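Local coordinates for protein kojibiose phosphorylase (PDB 6W0P) that belongs to glycosyl hydrolase family 65 and joins an N-terminal beta-sandwich domain to a helical central catalytic domain and a small C-terminal domain, at residues Gly62-Ala67 against Leu205-Thr210; Arg81-Ile86 against Thr400-Glu405; Ala135-Ile140 against Ile157-Asp162; Val590-Phe595 against Pro625-Ile630; Lys604-Asn609 against Ser633-Glu638. One frame throughout, in Å; residues are numbered along the deposited sequence.

Interaction 1: Gly62-Ala67 against Leu205-Thr210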
# COMPACT_ATOMS: atom_id res chain seq x y z
N GLY A 62 13.62 5.31 24.46
CA GLY A 62 12.22 5.18 24.92
C GLY A 62 11.50 6.52 25.00
O GLY A 62 10.33 6.55 25.42
N ILE A 63 12.17 7.61 24.64
CA ILE A 63 11.55 8.96 24.54
C ILE A 63 11.14 9.16 23.08
O ILE A 63 12.02 9.21 22.23
CB ILE A 63 12.49 10.06 25.04
CG1 ILE A 63 12.64 10.02 26.56
CG2 ILE A 63 12.02 11.42 24.55
CD1 ILE A 63 11.34 10.17 27.35
N TYR A 64 9.84 9.18 22.83
CA TYR A 64 9.25 8.95 21.49
C TYR A 64 7.98 9.77 21.37
O TYR A 64 7.40 10.19 22.42
CB TYR A 64 8.98 7.46 21.31
CG TYR A 64 7.70 6.97 21.95
CD1 TYR A 64 7.65 6.61 23.28
CD2 TYR A 64 6.54 6.89 21.21
CE1 TYR A 64 6.47 6.19 23.87
CE2 TYR A 64 5.35 6.46 21.77
CZ TYR A 64 5.31 6.12 23.10
OH TYR A 64 4.13 5.68 23.64
N GLU A 65 7.57 10.01 20.13
CA GLU A 65 6.28 10.65 19.78
C GLU A 65 5.63 9.86 18.64
O GLU A 65 6.34 9.10 17.94
CB GLU A 65 6.46 12.11 19.36
CG GLU A 65 5.98 13.10 20.40
CD GLU A 65 4.60 12.81 20.96
OE1 GLU A 65 4.45 12.91 22.19
OE2 GLU A 65 3.70 12.46 20.18
N TYR A 66 4.34 10.13 18.42
CA TYR A 66 3.55 9.64 17.28
C TYR A 66 3.65 10.62 16.11
O TYR A 66 3.99 11.81 16.30
CB TYR A 66 2.12 9.40 17.73
CG TYR A 66 1.92 8.19 18.60
CD1 TYR A 66 1.83 6.92 18.04
CD2 TYR A 66 1.78 8.31 19.97
CE1 TYR A 66 1.62 5.80 18.83
CE2 TYR A 66 1.56 7.20 20.77
CZ TYR A 66 1.49 5.94 20.20
OH TYR A 66 1.27 4.83 20.97
N ALA A 67 3.37 10.14 14.90
CA ALA A 67 3.14 11.00 13.73
C ALA A 67 2.10 12.06 14.10
O ALA A 67 1.16 11.73 14.83
CB ALA A 67 2.69 10.18 12.55
N LEU A 205 4.57 16.03 23.10
CA LEU A 205 3.27 16.51 22.56
C LEU A 205 2.13 15.66 23.12
O LEU A 205 1.15 16.24 23.57
CB LEU A 205 3.28 16.41 21.03
CG LEU A 205 4.40 17.13 20.28
CD1 LEU A 205 4.13 17.16 18.78
CD2 LEU A 205 4.59 18.55 20.80
N THR A 206 2.29 14.33 23.10
CA THR A 206 1.19 13.34 23.24
C THR A 206 1.54 12.23 24.25
O THR A 206 0.62 11.83 24.99
CB THR A 206 0.84 12.78 21.85
OG1 THR A 206 -0.20 13.65 21.41
CG2 THR A 206 0.38 11.33 21.83
N THR A 207 2.79 11.75 24.27
CA THR A 207 3.15 10.45 24.88
C THR A 207 3.26 10.56 26.39
O THR A 207 3.57 9.55 27.03
CB THR A 207 4.42 9.91 24.22
OG1 THR A 207 5.49 10.83 24.46
CG2 THR A 207 4.22 9.71 22.74
N ASN A 208 3.05 11.76 26.95
CA ASN A 208 3.02 12.02 28.41
C ASN A 208 4.42 11.79 28.98
O ASN A 208 4.54 11.26 30.11
CB ASN A 208 1.95 11.18 29.12
CG ASN A 208 1.09 12.02 30.04
OD1 ASN A 208 0.31 12.85 29.55
ND2 ASN A 208 1.21 11.81 31.35
N GLN A 209 5.46 12.15 28.23
CA GLN A 209 6.86 11.98 28.66
C GLN A 209 7.47 13.34 28.95
O GLN A 209 7.21 14.30 28.19
CB GLN A 209 7.66 11.22 27.61
CG GLN A 209 7.13 9.81 27.40
CD GLN A 209 7.99 9.09 26.39
OE1 GLN A 209 8.39 9.66 25.37
NE2 GLN A 209 8.30 7.83 26.70
N THR A 210 8.27 13.40 30.01
CA THR A 210 8.92 14.62 30.52
C THR A 210 10.43 14.38 30.65
O THR A 210 10.85 13.21 30.83
CB THR A 210 8.33 15.05 31.87
OG1 THR A 210 8.74 14.10 32.86
CG2 THR A 210 6.82 15.19 31.82
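Between Gly62-Ala67 and Leu205-Thr210 the two backbones run alongside without bonding directly to each other, Glu65 and Thr207 having their CA atoms 6.0 Å apart. The arrangement shows how a loop can be tied to a strand by side chains alone: 205-210 connects antiparallel strands 197-204 and 210-217 of the large sheet in the N-terminal domain, while 64-66 forms a small two-stranded sheet with 83-85. Gln209 stands in for a strand partner. Its extended chain brings the amide to the backbone, where Gln209 NE2 donates to Gly62 O at 2.7 Å and Gln209 OE1 takes the N-H of Tyr64 on a lone pair at 3.0 Å. NE2 also bonds to Lys257 O, and the two-sided grip on the amide fixes its rotation. Glu65 reverses the roles, a carboxylate receiving backbone N-H groups of the loop. Glu65 OE1 accepts from Thr207 N at 2.9 Å on the syn side, 18° out of the carboxylate plane, and from Thr206 N at 2.7 Å, a donor lying 42° above that plane. The other oxygen, OE2, accepts from the N-H of Tyr66, so both ends of the carboxylate are held. Between these two grips sits Thr207, whose OG1 bonds with Thr204 OG1 and lies close to Tyr64 O. Its methyl CG2 rests over one face of the Tyr64 ring, a CH-pi contact 3.9 Å from the centroid, while the Tyr64 hydroxyl reaches Asn402. One residue earlier in the loop, Thr206 CG2 lies 3.8 Å from Tyr66 CD2.

Interaction 2: Arg81-Ile86 against Thr400-Glu405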
# COMPACT_ATOMS: atom_id res chain seq x y z
N ARG A 81 -0.83 5.46 12.49
CA ARG A 81 0.04 6.43 13.20
C ARG A 81 1.32 5.73 13.70
O ARG A 81 1.29 5.06 14.75
CB ARG A 81 -0.82 7.10 14.27
CG ARG A 81 -0.13 8.18 15.08
CD ARG A 81 -1.01 8.63 16.24
NE ARG A 81 -2.40 8.80 15.86
CZ ARG A 81 -3.45 8.52 16.65
NH1 ARG A 81 -3.27 8.04 17.87
NH2 ARG A 81 -4.68 8.71 16.20
N THR A 82 2.42 5.91 12.97
CA THR A 82 3.76 5.37 13.32
C THR A 82 4.28 6.14 14.54
O THR A 82 3.69 7.18 14.90
CB THR A 82 4.72 5.45 12.13
OG1 THR A 82 5.83 4.59 12.43
CG2 THR A 82 5.19 6.86 11.83
N HIS A 83 5.32 5.63 15.18
CA HIS A 83 6.01 6.35 16.28
C HIS A 83 7.51 6.24 16.06
O HIS A 83 7.93 5.40 15.24
CB HIS A 83 5.53 5.87 17.65
CG HIS A 83 5.96 4.48 17.95
ND1 HIS A 83 5.26 3.38 17.53
CD2 HIS A 83 7.03 4.02 18.62
CE1 HIS A 83 5.86 2.30 17.95
NE2 HIS A 83 6.97 2.66 18.60
N PHE A 84 8.26 7.11 16.74
CA PHE A 84 9.71 7.30 16.52
C PHE A 84 10.35 7.93 17.76
O PHE A 84 9.67 8.72 18.45
CB PHE A 84 9.92 8.14 15.24
CG PHE A 84 8.92 9.26 15.06
CD1 PHE A 84 9.08 10.47 15.72
CD2 PHE A 84 7.82 9.10 14.24
CE1 PHE A 84 8.16 11.49 15.56
CE2 PHE A 84 6.89 10.12 14.09
CZ PHE A 84 7.06 11.31 14.76
N THR A 85 11.61 7.57 18.03
CA THR A 85 12.54 8.19 19.01
C THR A 85 12.83 9.61 18.54
O THR A 85 13.16 9.76 17.36
CB THR A 85 13.81 7.34 19.14
OG1 THR A 85 13.43 5.98 19.35
CG2 THR A 85 14.71 7.74 20.29
N ILE A 86 12.66 10.61 19.41
CA ILE A 86 12.65 12.04 18.97
C ILE A 86 13.97 12.72 19.36
O ILE A 86 14.53 12.47 20.44
CB ILE A 86 11.42 12.79 19.51
CG1 ILE A 86 11.25 12.60 21.02
CG2 ILE A 86 10.17 12.37 18.75
CD1 ILE A 86 10.19 13.47 21.65
N THR A 400 9.18 -1.37 16.23
CA THR A 400 8.60 -0.69 17.42
C THR A 400 9.70 -0.08 18.29
O THR A 400 10.85 -0.62 18.28
CB THR A 400 7.75 -1.69 18.22
OG1 THR A 400 6.91 -0.94 19.09
CG2 THR A 400 8.58 -2.66 19.03
N ARG A 401 9.35 1.01 19.00
CA ARG A 401 10.00 1.35 20.28
C ARG A 401 9.04 1.13 21.46
O ARG A 401 9.50 0.63 22.49
CB ARG A 401 10.58 2.76 20.28
CG ARG A 401 11.39 3.08 21.54
CD ARG A 401 12.58 2.16 21.77
NE ARG A 401 13.11 2.31 23.12
CZ ARG A 401 12.53 1.84 24.22
NH1 ARG A 401 11.40 1.15 24.15
NH2 ARG A 401 13.08 2.06 25.40
N ASN A 402 7.75 1.47 21.34
CA ASN A 402 6.84 1.49 22.52
C ASN A 402 6.10 0.15 22.67
O ASN A 402 5.38 0.01 23.67
CB ASN A 402 5.90 2.70 22.54
CG ASN A 402 4.71 2.55 21.62
OD1 ASN A 402 4.69 1.62 20.81
ND2 ASN A 402 3.75 3.48 21.71
N GLY A 403 6.31 -0.80 21.75
CA GLY A 403 5.68 -2.13 21.76
C GLY A 403 4.58 -2.26 20.71
O GLY A 403 4.21 -3.42 20.36
N LYS A 404 4.04 -1.14 20.25
CA LYS A 404 3.01 -1.13 19.18
C LYS A 404 3.68 -1.26 17.82
O LYS A 404 4.84 -0.80 17.66
CB LYS A 404 2.17 0.15 19.21
CG LYS A 404 1.34 0.32 20.46
CD LYS A 404 0.37 1.46 20.37
CE LYS A 404 -0.53 1.50 21.59
NZ LYS A 404 -0.98 2.89 21.85
N GLU A 405 2.96 -1.82 16.85
CA GLU A 405 3.48 -1.90 15.46
C GLU A 405 3.70 -0.46 14.96
O GLU A 405 2.77 0.35 15.04
CB GLU A 405 2.55 -2.71 14.57
CG GLU A 405 3.10 -2.89 13.17
CD GLU A 405 4.43 -3.61 13.15
OE1 GLU A 405 4.40 -4.85 13.28
OE2 GLU A 405 5.48 -2.95 13.04
O HOH W 1 2.93 3.20 15.87
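His83 meets Asn402 with each CG held between its own backbone N and carbonyl carbon, at chi1 69° and 79°; these torsions send the imidazole from the strand into the 400-405 turn and bring the amide back over it. The ring's NE2 accepts two successive backbone N-H groups, from Arg401 at 2.9 Å and from Asn402 at 3.1 Å. The Arg401 donor is moderately tilted from the ring plane, the Asn402 donor much farther out of it, at 38°. Asn402 CG lies above one face of the imidazole, toward the rim, and its OD1 approaches CE1 to 3.2 Å. The contact illustrates how a buried histidine can help join two domains: strand 83-85 belongs to the N-terminal domain, the turn to the central catalytic domain. That turn is shaped from within by an ST motif, in which Thr400 OG1 accepts from Gly403 N, and by an Asx turn, in which Asn402 OD1 accepts from Lys404 N at 2.9 Å. At the rim of the ring, Lys404 O lies near the plane, 3.3 Å from CE1. On the ND1 side a water bonds to His83 ND1 at 2.9 Å and donates to the carbonyls of Arg81 and Glu405.

Interaction 3: Ala135-Ile140 against Ile157-Asp162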
# COMPACT_ATOMS: atom_id res chain seq x y z
N ALA A 135 44.05 37.30 15.10
CA ALA A 135 44.23 36.27 16.14
C ALA A 135 44.21 34.88 15.50
O ALA A 135 43.44 34.68 14.53
CB ALA A 135 43.15 36.38 17.19
N LYS A 136 45.03 33.99 16.04
CA LYS A 136 44.93 32.52 15.88
C LYS A 136 44.52 31.93 17.24
O LYS A 136 45.33 32.04 18.21
CB LYS A 136 46.26 31.95 15.37
CG LYS A 136 46.71 32.53 14.05
CD LYS A 136 47.80 31.75 13.40
CE LYS A 136 48.47 32.56 12.30
NZ LYS A 136 49.33 31.72 11.43
N ILE A 137 43.29 31.41 17.32
CA ILE A 137 42.74 30.78 18.56
C ILE A 137 42.61 29.26 18.35
O ILE A 137 41.79 28.81 17.52
CB ILE A 137 41.42 31.45 18.96
CG1 ILE A 137 41.46 32.97 18.72
CG2 ILE A 137 41.08 31.10 20.40
CD1 ILE A 137 40.24 33.70 19.20
N LYS A 138 43.44 28.51 19.07
CA LYS A 138 43.35 27.03 19.14
C LYS A 138 42.20 26.65 20.08
O LYS A 138 42.22 27.03 21.27
CB LYS A 138 44.71 26.46 19.56
CG LYS A 138 44.91 25.01 19.14
CD LYS A 138 45.92 24.30 20.00
CE LYS A 138 45.89 22.79 19.83
NZ LYS A 138 46.73 22.16 20.88
N ILE A 139 41.18 26.00 19.52
CA ILE A 139 39.96 25.54 20.25
C ILE A 139 40.09 24.03 20.43
O ILE A 139 40.26 23.35 19.41
CB ILE A 139 38.66 25.82 19.45
CG1 ILE A 139 38.57 27.26 18.93
CG2 ILE A 139 37.44 25.41 20.26
CD1 ILE A 139 38.67 28.28 20.00
N ILE A 140 39.93 23.54 21.65
CA ILE A 140 39.77 22.08 21.90
C ILE A 140 38.41 21.89 22.56
O ILE A 140 38.21 22.47 23.62
CB ILE A 140 40.90 21.50 22.76
CG1 ILE A 140 42.29 21.95 22.30
CG2 ILE A 140 40.79 19.99 22.82
CD1 ILE A 140 43.40 21.66 23.32
N ILE A 157 35.75 22.83 27.14
CA ILE A 157 36.12 23.79 26.06
C ILE A 157 37.33 24.58 26.55
O ILE A 157 37.23 25.23 27.62
CB ILE A 157 34.93 24.71 25.72
CG1 ILE A 157 33.65 23.92 25.47
CG2 ILE A 157 35.29 25.59 24.54
CD1 ILE A 157 32.39 24.75 25.54
N SER A 158 38.43 24.51 25.80
CA SER A 158 39.65 25.31 26.01
C SER A 158 39.92 26.23 24.81
O SER A 158 39.67 25.84 23.66
CB SER A 158 40.81 24.42 26.28
OG SER A 158 41.35 23.97 25.06
N PHE A 159 40.46 27.42 25.10
CA PHE A 159 40.81 28.47 24.12
C PHE A 159 42.30 28.80 24.31
O PHE A 159 42.73 28.95 25.47
CB PHE A 159 39.93 29.70 24.35
CG PHE A 159 38.45 29.49 24.17
CD1 PHE A 159 37.85 29.66 22.93
CD2 PHE A 159 37.64 29.19 25.25
CE1 PHE A 159 36.48 29.50 22.78
CE2 PHE A 159 36.27 29.02 25.08
CZ PHE A 159 35.70 29.18 23.85
N GLU A 160 43.07 28.85 23.23
CA GLU A 160 44.47 29.35 23.33
C GLU A 160 44.73 30.31 22.16
O GLU A 160 44.89 29.81 21.02
CB GLU A 160 45.50 28.23 23.36
CG GLU A 160 46.92 28.76 23.59
CD GLU A 160 47.96 27.72 23.98
OE1 GLU A 160 47.57 26.60 24.37
OE2 GLU A 160 49.17 28.04 23.88
N SER A 161 44.76 31.61 22.46
CA SER A 161 45.01 32.71 21.48
C SER A 161 46.50 33.00 21.39
O SER A 161 47.16 33.00 22.45
CB SER A 161 44.25 33.95 21.86
OG SER A 161 44.24 34.86 20.78
N ASP A 162 47.02 33.24 20.19
CA ASP A 162 48.43 33.68 19.98
C ASP A 162 48.57 35.17 20.35
O ASP A 162 49.70 35.60 20.53
CB ASP A 162 48.95 33.35 18.57
CG ASP A 162 48.28 34.11 17.42
OD1 ASP A 162 47.22 34.77 17.66
OD2 ASP A 162 48.81 34.04 16.28
O HOH W 2 42.92 25.27 23.52
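Ile139 lays its CD1 methyl against the Phe159 ring, 3.3 Å from CD1 of the phenylalanine, a tight approach between side chains that lie side by side and point the same way. CG1 of Ile139 sits anti to the carbonyl carbon (chi1 -50°), and CD1 extends from it toward the ring. Ile137 shares this face of the sheet, its CG2 near the ring's edge and 4.3 Å from Phe159 CB. Ile167, Leu237 and Leu239 of the second sheet pack onto the same group, so these residues belong to the interior of the beta sandwich. The pairing is a worked case of the antiparallel beta hairpin, here strands 135-145 and 152-161 within the large sheet of the N-terminal domain. Lys138 with Glu160 and Ile140 with Ser158 are hydrogen-bonded pairs; Ile139 with Phe159 and Ile137 with Ser161 are non-hydrogen-bonded ones. On the other face, Ser158 OG lies 3.4 Å from Ile140 CB, and a water joins OG to Lys138 O. Lys138 and Glu160 also stand there, but their charged tips remain 5.7 Å apart from NZ to OE1. Where strand 152-161 ends, Asp162 carries the pairing on: its backbone N donates to Lys136 O, while its carboxylate turns back so that OD1 accepts from Lys136 N at 2.8 Å. That donor stands above the carboxylate plane, 50° out of it, and Asp162 OD2 rests 3.4 Å from Lys136 CG.

Interaction 4: Val590-Phe595 against Pro625-Ile630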
# COMPACT_ATOMS: atom_id res chain seq x y z
N VAL A 590 15.61 -20.16 4.65
CA VAL A 590 15.97 -21.56 5.06
C VAL A 590 17.28 -21.51 5.85
O VAL A 590 17.37 -22.16 6.92
CB VAL A 590 16.08 -22.48 3.84
CG1 VAL A 590 16.77 -23.80 4.19
CG2 VAL A 590 14.72 -22.73 3.21
N LEU A 591 18.28 -20.80 5.33
CA LEU A 591 19.66 -20.77 5.90
C LEU A 591 19.64 -20.04 7.25
O LEU A 591 20.53 -20.28 8.08
CB LEU A 591 20.62 -20.12 4.91
CG LEU A 591 20.96 -20.95 3.67
CD1 LEU A 591 22.22 -20.40 2.99
CD2 LEU A 591 21.15 -22.43 4.00
N MET A 592 18.65 -19.17 7.45
CA MET A 592 18.44 -18.51 8.76
C MET A 592 18.06 -19.56 9.82
O MET A 592 18.71 -19.59 10.85
CB MET A 592 17.33 -17.45 8.68
CG MET A 592 17.33 -16.55 9.88
SD MET A 592 18.84 -15.54 9.87
CE MET A 592 18.88 -15.03 11.59
N PHE A 593 17.05 -20.40 9.61
CA PHE A 593 16.67 -21.34 10.70
C PHE A 593 17.77 -22.42 10.82
O PHE A 593 17.99 -22.91 11.90
CB PHE A 593 15.24 -21.87 10.57
CG PHE A 593 15.00 -22.89 9.50
CD1 PHE A 593 15.37 -24.21 9.68
CD2 PHE A 593 14.34 -22.54 8.33
CE1 PHE A 593 15.13 -25.16 8.70
CE2 PHE A 593 14.08 -23.49 7.37
CZ PHE A 593 14.48 -24.80 7.55
N MET A 594 18.46 -22.73 9.73
CA MET A 594 19.56 -23.71 9.76
C MET A 594 20.71 -23.12 10.59
O MET A 594 21.27 -23.86 11.42
CB MET A 594 19.97 -24.09 8.35
CG MET A 594 18.86 -24.88 7.65
SD MET A 594 19.37 -25.82 6.19
CE MET A 594 20.16 -27.21 7.01
N PHE A 595 20.98 -21.81 10.48
CA PHE A 595 21.98 -21.13 11.35
C PHE A 595 21.54 -21.18 12.82
O PHE A 595 22.38 -21.53 13.67
CB PHE A 595 22.15 -19.67 10.93
CG PHE A 595 22.87 -18.82 11.94
CD1 PHE A 595 24.23 -18.96 12.14
CD2 PHE A 595 22.21 -17.81 12.61
CE1 PHE A 595 24.91 -18.16 13.05
CE2 PHE A 595 22.88 -17.00 13.52
CZ PHE A 595 24.22 -17.19 13.75
N PRO A 625 25.50 -11.47 4.45
CA PRO A 625 26.88 -11.93 4.27
C PRO A 625 27.46 -12.75 5.43
O PRO A 625 28.14 -13.73 5.18
CB PRO A 625 27.67 -10.62 4.11
CG PRO A 625 26.66 -9.67 3.48
CD PRO A 625 25.37 -10.02 4.19
N SER A 626 27.18 -12.34 6.67
CA SER A 626 27.72 -12.99 7.90
C SER A 626 27.13 -14.41 8.07
O SER A 626 27.85 -15.30 8.53
CB SER A 626 27.50 -12.11 9.13
OG SER A 626 26.12 -11.97 9.46
N ILE A 627 25.85 -14.60 7.78
CA ILE A 627 25.17 -15.91 7.96
C ILE A 627 25.79 -16.90 6.96
O ILE A 627 26.12 -18.02 7.35
CB ILE A 627 23.66 -15.78 7.75
CG1 ILE A 627 23.05 -14.83 8.78
CG2 ILE A 627 23.00 -17.14 7.78
CD1 ILE A 627 23.35 -15.23 10.18
N HIS A 628 25.93 -16.46 5.72
CA HIS A 628 26.52 -17.29 4.63
C HIS A 628 28.00 -17.58 4.96
O HIS A 628 28.44 -18.74 4.73
CB HIS A 628 26.26 -16.61 3.26
CG HIS A 628 24.83 -16.62 2.83
ND1 HIS A 628 23.94 -15.60 3.12
CD2 HIS A 628 24.13 -17.53 2.12
CE1 HIS A 628 22.76 -15.89 2.62
NE2 HIS A 628 22.86 -17.07 2.00
N SER A 629 28.75 -16.59 5.47
CA SER A 629 30.17 -16.79 5.87
C SER A 629 30.22 -17.87 6.95
O SER A 629 31.08 -18.77 6.84
CB SER A 629 30.87 -15.55 6.37
OG SER A 629 32.21 -15.89 6.73
N ILE A 630 29.32 -17.80 7.93
CA ILE A 630 29.34 -18.71 9.11
C ILE A 630 29.03 -20.12 8.63
O ILE A 630 29.75 -21.02 9.05
CB ILE A 630 28.38 -18.26 10.22
CG1 ILE A 630 28.92 -17.00 10.90
CG2 ILE A 630 28.14 -19.40 11.21
CD1 ILE A 630 27.87 -16.08 11.45
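A buried helix-helix packing in the central catalytic domain brings Leu591, Met592 and Phe595 of helix 590-596 against Ile627, His628 and Ile630 of helix 624-634. The axes of the two short segments pass 10.3 Å apart with 59° between their directions, a steep crossing that concentrates the contact in a few side chains. Ile627 is the central one. Its CD1 methyl stands over one face of the Phe595 ring, 3.8 Å from the centroid and 15° off the normal, a CH-pi contact displaced somewhat toward the CD2 side. The ring is carried there by a side chain whose CG lies anti to the backbone N (chi1 166°), and it crosses Ile627 at about a right angle. Its edge is used as well: Ile630 CG2 approaches near the ring plane, 3.9 Å from CE1. Two isoleucines about a turn apart on helix 624-634 thus address a face and an edge of the same phenylalanine. This is the kind of apolar interlocking from which the helical barrel of this family, an (alpha/alpha)6 fold, is built, and Met674 of helix 666-680 also packs on Phe595. Around Ile627 the other branch, CG2, lies 4.0 Å from Leu591 O, and CG1 is 4.4 Å from Met592 SD. Leu591 extends past it to the histidine, where CD1 meets His628 NE2 at 3.5 Å, obliquely to the imidazole. At the far side of that ring, His628 ND1 bonds to Ser624 O one turn earlier, which helps hold the imidazole's rotation, and His619 meets the ring edge-to-face.

Interaction 5: Lys604-Asn609 against Ser633-Glu638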
# COMPACT_ATOMS: atom_id res chain seq x y z
N LYS A 604 26.11 -32.49 5.40
CA LYS A 604 25.48 -32.75 4.08
C LYS A 604 24.20 -31.92 3.95
O LYS A 604 23.92 -31.46 2.85
CB LYS A 604 25.20 -34.24 3.91
CG LYS A 604 26.42 -35.07 3.53
CD LYS A 604 26.13 -36.55 3.36
CE LYS A 604 27.29 -37.31 2.74
NZ LYS A 604 27.03 -38.76 2.71
N GLN A 605 23.43 -31.76 5.03
CA GLN A 605 22.18 -30.94 5.02
C GLN A 605 22.49 -29.47 4.76
O GLN A 605 21.84 -28.86 3.88
CB GLN A 605 21.41 -31.14 6.32
CG GLN A 605 20.70 -32.49 6.36
CD GLN A 605 20.05 -32.71 7.70
OE1 GLN A 605 20.67 -32.50 8.74
NE2 GLN A 605 18.79 -33.09 7.67
N LEU A 606 23.46 -28.92 5.50
CA LEU A 606 23.93 -27.53 5.32
C LEU A 606 24.48 -27.34 3.91
O LEU A 606 24.16 -26.29 3.30
CB LEU A 606 24.99 -27.23 6.38
CG LEU A 606 24.49 -27.20 7.81
CD1 LEU A 606 25.64 -27.42 8.77
CD2 LEU A 606 23.81 -25.86 8.11
N LEU A 607 25.26 -28.28 3.38
CA LEU A 607 25.89 -28.08 2.05
C LEU A 607 24.79 -28.15 0.98
O LEU A 607 24.80 -27.30 0.08
CB LEU A 607 27.03 -29.09 1.83
CG LEU A 607 27.74 -29.09 0.47
CD1 LEU A 607 28.65 -27.90 0.28
CD2 LEU A 607 28.55 -30.38 0.27
N ALA A 608 23.83 -29.06 1.09
CA ALA A 608 22.75 -29.17 0.08
C ALA A 608 21.98 -27.85 0.05
O ALA A 608 21.81 -27.28 -1.03
CB ALA A 608 21.85 -30.34 0.38
N ASN A 609 21.57 -27.35 1.21
CA ASN A 609 20.74 -26.11 1.29
C ASN A 609 21.59 -24.89 0.94
O ASN A 609 21.07 -24.00 0.28
CB ASN A 609 20.03 -26.01 2.63
CG ASN A 609 18.96 -27.06 2.75
OD1 ASN A 609 17.82 -26.79 2.38
ND2 ASN A 609 19.29 -28.26 3.23
N SER A 633 31.97 -21.53 6.51
CA SER A 633 33.04 -22.00 7.42
C SER A 633 32.69 -23.41 7.95
O SER A 633 33.52 -24.29 7.86
CB SER A 633 33.27 -21.04 8.57
OG SER A 633 34.11 -19.97 8.19
N LYS A 634 31.47 -23.57 8.47
CA LYS A 634 30.96 -24.83 9.09
C LYS A 634 31.09 -25.99 8.11
O LYS A 634 31.35 -27.12 8.59
CB LYS A 634 29.50 -24.63 9.51
CG LYS A 634 28.89 -25.73 10.36
CD LYS A 634 29.41 -25.81 11.77
CE LYS A 634 29.10 -24.57 12.61
NZ LYS A 634 29.83 -24.58 13.91
N ILE A 635 30.94 -25.76 6.80
CA ILE A 635 30.98 -26.86 5.78
C ILE A 635 32.31 -26.88 5.00
O ILE A 635 32.38 -27.58 3.98
CB ILE A 635 29.75 -26.79 4.85
CG1 ILE A 635 29.64 -25.47 4.09
CG2 ILE A 635 28.47 -27.09 5.63
CD1 ILE A 635 28.33 -25.30 3.37
N GLY A 636 33.36 -26.19 5.47
CA GLY A 636 34.72 -26.28 4.91
C GLY A 636 34.91 -25.47 3.64
O GLY A 636 35.94 -25.69 2.98
N LEU A 637 34.01 -24.53 3.30
CA LEU A 637 34.14 -23.64 2.10
C LEU A 637 34.86 -22.35 2.50
O LEU A 637 34.21 -21.26 2.64
CB LEU A 637 32.76 -23.35 1.53
CG LEU A 637 31.98 -24.53 0.98
CD1 LEU A 637 30.67 -24.06 0.39
CD2 LEU A 637 32.79 -25.27 -0.07
N GLU A 638 36.18 -22.45 2.65
CA GLU A 638 37.06 -21.40 3.24
C GLU A 638 37.06 -20.16 2.35
O GLU A 638 37.11 -19.03 2.89
CB GLU A 638 38.47 -21.94 3.41
CG GLU A 638 38.59 -23.07 4.41
CD GLU A 638 40.04 -23.50 4.59
OE1 GLU A 638 40.42 -24.55 4.01
OE2 GLU A 638 40.80 -22.76 5.28
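Between the two segments no flat group takes part where Leu606 and Leu607 meet Ile635; the contact is aliphatic, and the one flat group held in place nearby, the Asn609 amide, lies on the same helix as the leucines and touches nothing across it. It illustrates how the end of a helix packs on its neighbour: helix 624-634 stops in a Schellman motif whose C-prime residue is Gly636, with positive phi and its N bonded to Ser633 O at 3.1 Å, while helix 603-613 runs past. Ile635, the first residue to leave helical geometry, supplies both branches. Its CG1 lies between the backbone N and the carbonyl carbon (chi1 59°), with CG2 anti to the carbonyl carbon. Ile635 CG2 meets Leu606 CB at 3.6 Å, and Ile635 CD1 reaches across Leu607, 3.9 Å from Leu607 CA and 4.1 Å from Leu607 CD1. Lys634 offers only its aliphatic part, CG lying 4.0 Å from Leu606 CD1. Leu637, at the N-cap position of the following helix, sets its CD1 4.3 Å from Leu607 CD1. Tyr610 also packs on Ile635 and Leu637, and Gln603 NE2 bonds to Lys634 O. The Asn609 amide is held from outside by Leu544 O at ND2 and Phe546 N at OD1. In the helix itself, Gln605 O accepts from Asn609 N and Asn609 ND2, which reach it from opposite faces of the carbonyl plane; the ND2 bond is 2.7 Å long.

How the interactions relate
Set beside one another, the five contacts show chemistry following position in the fold. Interactions 1 and 2 adjoin through the paired strands 64-66 and 83-85, whose outer partners are a loop of the N-terminal domain and a turn of the catalytic domain; both rely on polar side chains that meet backbone N-H groups, interaction 2 buried and interaction 1 only partly so. Interactions 4 and 5 share helix 624-634 and abut where Met594 and Val590 touch Asn609, and both are apolar, interaction 4 buried in the helical domain and interaction 5 at its surface. Interaction 3, about 41 Å from interaction 1 between centres, alone rests on regular strand pairing, one face buried and the other bearing charges.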